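Local structure of heme-binding protein A / AI-2 binding protein A (Helicobacter pylori SS1, 6OFQ) at residues S294-N299 against P496-A501; T375-T380 against H421-A426. The protein probably captures peptides in the periplasm, as the substrate-binding protein of an ABC transporter, and hands them on for import. All coordinates share one frame; numbering follows the deposited sequence. Where two conformers were deposited one is given.

Contact 1: S294-N299 against P496-A501; sequences SWLSLN and PYVPLA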
loop_
_atom_site.group_PDB
_atom_site.type_symbol
_atom_site.label_atom_id
_atom_site.label_comp_id
_atom_site.label_asym_id
_atom_site.label_seq_id
_atom_site.Cartn_x
_atom_site.Cartn_y
_atom_site.Cartn_z
ATOM N N SER A 294 -1.630 10.302 -5.391
ATOM C CA SER A 294 -1.100 9.961 -6.726
ATOM C C SER A 294 -0.263 11.133 -7.210
ATOM O O SER A 294 -0.686 12.271 -7.153
ATOM C CB SER A 294 -2.307 9.720 -7.669
ATOM O OG SER A 294 -1.830 9.344 -8.949
ATOM N N TRP A 295 0.913 10.817 -7.769
ATOM C CA TRP A 295 1.901 11.886 -8.093
ATOM C C TRP A 295 2.815 11.418 -9.211
ATOM O O TRP A 295 2.707 10.280 -9.660
ATOM C CB TRP A 295 2.681 12.374 -6.860
ATOM C CG TRP A 295 3.596 11.370 -6.239
ATOM C CD1 TRP A 295 4.902 11.174 -6.529
ATOM C CD2 TRP A 295 3.253 10.371 -5.284
ATOM N NE1 TRP A 295 5.422 10.158 -5.764
ATOM C CE2 TRP A 295 4.432 9.644 -4.974
ATOM C CE3 TRP A 295 2.089 10.041 -4.600
ATOM C CZ2 TRP A 295 4.446 8.603 -4.057
ATOM C CZ3 TRP A 295 2.104 9.021 -3.706
ATOM C CH2 TRP A 295 3.267 8.294 -3.457
ATOM N N LEU A 296 3.660 12.310 -9.657
ATOM C CA LEU A 296 4.671 11.950 -10.615
ATOM C C LEU A 296 6.006 11.904 -9.876
ATOM O O LEU A 296 6.430 12.934 -9.317
ATOM C CB LEU A 296 4.607 12.947 -11.754
ATOM C CG LEU A 296 5.537 12.720 -12.941
ATOM C CD1 LEU A 296 5.127 11.498 -13.764
ATOM C CD2 LEU A 296 5.551 13.945 -13.846
ATOM N N SER A 297 6.668 10.756 -9.808
ATOM C CA SER A 297 8.048 10.644 -9.321
ATOM C C SER A 297 8.975 11.321 -10.337
ATOM O O SER A 297 8.733 11.152 -11.543
ATOM C CB SER A 297 8.537 9.178 -9.218
ATOM O OG SER A 297 7.817 8.450 -8.229
ATOM N N LEU A 298 9.946 12.082 -9.838
ATOM C CA LEU A 298 11.029 12.656 -10.644
ATOM C C LEU A 298 12.296 12.110 -10.019
ATOM O O LEU A 298 12.533 12.242 -8.820
ATOM C CB LEU A 298 11.040 14.173 -10.517
ATOM C CG LEU A 298 9.774 14.912 -10.955
ATOM C CD1 LEU A 298 9.814 16.389 -10.690
ATOM C CD2 LEU A 298 9.448 14.621 -12.426
ATOM N N ASN A 299 13.147 11.496 -10.840
ATOM C CA ASN A 299 14.299 10.777 -10.304
ATOM C C ASN A 299 15.399 11.778 -10.061
ATOM O O ASN A 299 16.128 12.167 -10.995
ATOM C CB ASN A 299 14.753 9.642 -11.204
ATOM C CG ASN A 299 15.854 8.799 -10.556
ATOM O OD1 ASN A 299 16.643 9.329 -9.739
ATOM N ND2 ASN A 299 15.922 7.537 -10.972
ATOM N N PRO A 496 10.709 17.577 -5.101
ATOM C CA PRO A 496 11.294 16.380 -5.696
ATOM C C PRO A 496 10.307 15.520 -6.442
ATOM O O PRO A 496 10.584 14.332 -6.633
ATOM C CB PRO A 496 11.852 15.648 -4.486
ATOM C CG PRO A 496 10.794 15.938 -3.487
ATOM C CD PRO A 496 10.528 17.402 -3.653
ATOM N N TYR A 497 9.198 16.088 -6.911
ATOM C CA TYR A 497 8.103 15.327 -7.477
ATOM C C TYR A 497 7.078 16.302 -8.047
ATOM O O TYR A 497 7.245 17.507 -7.859
ATOM C CB TYR A 497 7.415 14.439 -6.440
ATOM C CG TYR A 497 6.514 15.009 -5.407
ATOM C CD1 TYR A 497 6.947 15.952 -4.499
ATOM C CD2 TYR A 497 5.264 14.450 -5.261
ATOM C CE1 TYR A 497 6.117 16.401 -3.452
ATOM C CE2 TYR A 497 4.410 14.918 -4.293
ATOM C CZ TYR A 497 4.885 15.789 -3.342
ATOM O OH TYR A 497 3.998 16.249 -2.390
ATOM N N VAL A 498 6.055 15.811 -8.739
ATOM C CA VAL A 498 4.915 16.640 -9.061
ATOM C C VAL A 498 3.688 16.042 -8.348
ATOM O O VAL A 498 3.180 14.981 -8.763
ATOM C CB VAL A 498 4.606 16.691 -10.541
ATOM C CG1 VAL A 498 3.499 17.676 -10.764
ATOM C CG2 VAL A 498 5.823 17.067 -11.381
ATOM N N PRO A 499 3.149 16.685 -7.321
ATOM C CA PRO A 499 1.886 16.216 -6.706
ATOM C C PRO A 499 0.747 16.320 -7.718
ATOM O O PRO A 499 0.647 17.324 -8.447
ATOM C CB PRO A 499 1.650 17.159 -5.544
ATOM C CG PRO A 499 2.569 18.275 -5.715
ATOM C CD PRO A 499 3.659 17.901 -6.648
ATOM N N LEU A 500 -0.094 15.286 -7.808
ATOM C CA LEU A 500 -1.219 15.375 -8.772
ATOM C C LEU A 500 -2.536 15.369 -7.983
ATOM O O LEU A 500 -3.228 16.405 -7.874
ATOM C CB LEU A 500 -1.141 14.227 -9.779
ATOM C CG LEU A 500 0.054 14.299 -10.720
ATOM C CD1 LEU A 500 0.112 13.016 -11.474
ATOM C CD2 LEU A 500 -0.074 15.481 -11.658
ATOM N N ALA A 501 -2.905 14.245 -7.373
ATOM C CA ALA A 501 -4.253 14.159 -6.794
ATOM C C ALA A 501 -4.314 13.305 -5.551
ATOM O O ALA A 501 -3.524 12.394 -5.338
ATOM C CB ALA A 501 -5.192 13.540 -7.809
#
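The carbonyl oxygen of Ser294 is gripped by two successive backbone amides, Leu500 N at 3.1 Å and Ala501 N at 3.0 Å, and this double grip defines a classic beta bulge. The Leu500 bond is the more bent at its hydrogen (139°), the price of fitting two residues opposite one. Ser294 N closes the pair with a bond of 2.8 Å to Ala501 O. Beyond the bulge the antiparallel strands settle into regular pairing, where Leu296 and Val498 exchange two nearly straight bonds between their amides and carbonyls. Side chains then divide between the two faces. On one, Tyr497 turns its edge toward the face of the five-membered ring of Trp295, an offset edge-to-face pair with planes at 88° and CD2 of Tyr497 3.5 Å from CD1 of Trp295. Trp295 holds CG between its backbone N and carbonyl carbon (chi1 66°), which sets that atom against Tyr497 CD2. Pro499 CD lies over the centre of one tyrosine face, 3.9 Å above its plane. On the other face Leu296 and Val498 run side by side. Leu298 points toward the partner strand, its CD1 against the Tyr497 backbone and 4.1 Å from Val498 CG2. Helix 308-317 packs against Val498 through Ile314 and Asn315, Trp443 of helix 436-443 meets both aromatic rings, and strand 423-429 bonds to the far side of strand 292-298.

Contact 2: T375-T380 against H421-A426; sequences TTIFTT and HEMAFA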
loop_
_atom_site.group_PDB
_atom_site.type_symbol
_atom_site.label_atom_id
_atom_site.label_comp_id
_atom_site.label_asym_id
_atom_site.label_seq_id
_atom_site.Cartn_x
_atom_site.Cartn_y
_atom_site.Cartn_z
ATOM N N THR A 375 13.130 13.317 -22.430
ATOM C CA THR A 375 12.999 12.436 -21.271
ATOM C C THR A 375 11.958 11.353 -21.515
ATOM O O THR A 375 11.404 11.297 -22.636
ATOM C CB THR A 375 12.704 13.289 -20.035
ATOM O OG1 THR A 375 12.842 12.483 -18.860
ATOM C CG2 THR A 375 11.307 13.857 -20.053
ATOM N N THR A 376 11.704 10.514 -20.512
ATOM C CA THR A 376 10.843 9.370 -20.656
ATOM C C THR A 376 9.950 9.364 -19.429
ATOM O O THR A 376 10.371 9.807 -18.347
ATOM C CB THR A 376 11.669 8.098 -20.722
ATOM O OG1 THR A 376 12.418 8.114 -21.948
ATOM C CG2 THR A 376 10.836 6.860 -20.750
ATOM N N ILE A 377 8.701 8.985 -19.599
ATOM C CA ILE A 377 7.799 8.725 -18.479
ATOM C C ILE A 377 7.422 7.270 -18.547
ATOM O O ILE A 377 7.084 6.724 -19.604
ATOM C CB ILE A 377 6.566 9.630 -18.500
ATOM C CG1 ILE A 377 5.758 9.476 -17.196
ATOM C CG2 ILE A 377 5.640 9.412 -19.679
ATOM C CD1 ILE A 377 4.720 10.552 -17.032
ATOM N N PHE A 378 7.402 6.594 -17.404
ATOM C CA PHE A 378 6.884 5.245 -17.297
ATOM C C PHE A 378 5.439 5.327 -16.853
ATOM O O PHE A 378 5.133 6.158 -15.971
ATOM C CB PHE A 378 7.599 4.418 -16.210
ATOM C CG PHE A 378 8.952 3.879 -16.552
ATOM C CD1 PHE A 378 9.647 4.331 -17.642
ATOM C CD2 PHE A 378 9.577 2.957 -15.739
ATOM C CE1 PHE A 378 10.885 3.817 -18.005
ATOM C CE2 PHE A 378 10.787 2.422 -16.118
ATOM C CZ PHE A 378 11.469 2.884 -17.199
ATOM N N THR A 379 4.595 4.476 -17.430
ATOM C CA THR A 379 3.221 4.313 -16.976
ATOM C C THR A 379 2.886 2.831 -17.022
ATOM O O THR A 379 3.658 2.028 -17.560
ATOM C CB THR A 379 2.293 5.134 -17.878
ATOM O OG1 THR A 379 0.969 5.106 -17.318
ATOM C CG2 THR A 379 2.242 4.636 -19.304
ATOM N N THR A 380 1.793 2.458 -16.360
ATOM C CA THR A 380 1.309 1.088 -16.368
ATOM C C THR A 380 0.268 0.845 -17.425
ATOM O O THR A 380 -0.384 1.766 -17.929
ATOM C CB THR A 380 0.604 0.712 -15.058
ATOM O OG1 THR A 380 -0.659 1.387 -14.981
ATOM C CG2 THR A 380 1.434 1.106 -13.844
ATOM N N HIS A 421 13.468 4.500 -14.074
ATOM C CA HIS A 421 12.717 5.601 -14.664
ATOM C C HIS A 421 13.454 6.919 -14.494
ATOM O O HIS A 421 14.289 7.099 -13.601
ATOM C CB HIS A 421 11.383 5.740 -13.926
ATOM C CG HIS A 421 11.495 5.892 -12.452
ATOM N ND1 HIS A 421 11.945 4.854 -11.666
ATOM C CD2 HIS A 421 11.333 6.967 -11.636
ATOM C CE1 HIS A 421 12.026 5.270 -10.419
ATOM N NE2 HIS A 421 11.642 6.521 -10.366
ATOM N N GLU A 422 12.987 7.886 -15.283
ATOM C CA GLU A 422 13.295 9.318 -15.123
ATOM C C GLU A 422 12.091 9.941 -14.445
ATOM O O GLU A 422 12.210 10.575 -13.400
ATOM C CB GLU A 422 13.642 9.979 -16.466
ATOM C CG GLU A 422 14.929 9.481 -17.115
ATOM C CD GLU A 422 15.101 10.203 -18.430
ATOM O OE1 GLU A 422 15.342 11.421 -18.531
ATOM O OE2 GLU A 422 14.951 9.489 -19.413
ATOM N N MET A 423 10.945 9.895 -15.101
ATOM C CA MET A 423 9.643 10.217 -14.511
ATOM C C MET A 423 8.760 8.955 -14.490
ATOM O O MET A 423 8.851 8.089 -15.382
ATOM C CB MET A 423 8.960 11.292 -15.347
ATOM C CG MET A 423 9.838 12.500 -15.607
ATOM S SD MET A 423 8.982 13.908 -16.325
ATOM C CE MET A 423 8.216 13.132 -17.701
ATOM N N ALA A 424 7.868 8.848 -13.509
ATOM C CA ALA A 424 6.970 7.692 -13.473
ATOM C C ALA A 424 5.761 8.082 -12.610
ATOM O O ALA A 424 5.927 8.830 -11.645
ATOM C CB ALA A 424 7.695 6.520 -12.838
ATOM N N PHE A 425 4.601 7.576 -12.954
ATOM C CA PHE A 425 3.473 7.696 -12.023
ATOM C C PHE A 425 3.713 6.875 -10.758
ATOM O O PHE A 425 4.279 5.781 -10.827
ATOM C CB PHE A 425 2.182 7.264 -12.712
ATOM C CG PHE A 425 1.698 8.192 -13.784
ATOM C CD1 PHE A 425 1.113 9.391 -13.507
ATOM C CD2 PHE A 425 1.937 7.917 -15.088
ATOM C CE1 PHE A 425 0.615 10.225 -14.489
ATOM C CE2 PHE A 425 1.490 8.745 -16.095
ATOM C CZ PHE A 425 0.868 9.911 -15.789
ATOM N N ALA A 426 3.259 7.435 -9.635
ATOM C CA ALA A 426 3.429 6.744 -8.376
ATOM C C ALA A 426 2.127 6.945 -7.616
ATOM O O ALA A 426 1.419 7.948 -7.791
ATOM C CB ALA A 426 4.542 7.407 -7.581
HETATM O O HOH W 1 14.696 9.623 -21.939
#
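Parallel strand pairing joins 375-380 to 423-426 inside the mixed sheet, and the preceding loop residues His421 and Glu422 add side-chain contacts. Met423 N bonds to Thr376 O, and Phe378 N donates to Met423 O at 2.9 Å; a weak bond from Phe425 N to Phe378 O continues the pattern. At the start of the pairing, Thr375 OG1 donates to Glu422 OE1 at 2.7 Å, approaching from above the carboxylate plane, 76° out of it. The other carboxylate oxygen, OE2, accepts from a water that also bonds Thr376 OG1, which ties the carboxylate to two consecutive threonines. His421 CB lies over one face of the Phe378 ring, offset toward the rim, a CH-pi contact 4.0 Å from the ring centroid. Ile377 and Met423 share the opposite face of the sheet from Phe378: the methionine chain bends at its last torsion, and its CE lies 4.0 Å from Ile377 CB. Farther along, Ile377 CD1 meets CE2 of Phe425. His421 NE2 is bonded to Gly456 O. Helix 386-396 packs on Ile377, Met423 and Phe425, helix 409-417 touches Ala424 and His421, and strand 400-407 pairs with the other edge of strand 373-380.

In the fold
Two buried pairings within one mixed sheet illustrate how a shared layer can serve different chemistry. Contacts 1 and 2 have centres about 10 Å apart and use different strands, yet strands 292-298 and 423-429 are neighbours, probably joined by bonds from Ser297 N to Ala424 O and from Asn299 N to Glu422 O. Contact 1 is antiparallel and bulged, with one aromatic ring set against another, and it closes a long loop of the chain within which contact 2 is nested. Contact 2 is parallel, and its aromatic rings meet aliphatic groups across the strands; charged and water-mediated side-chain bonding gathers at its partly exposed end, while the side chains farther along are largely apolar.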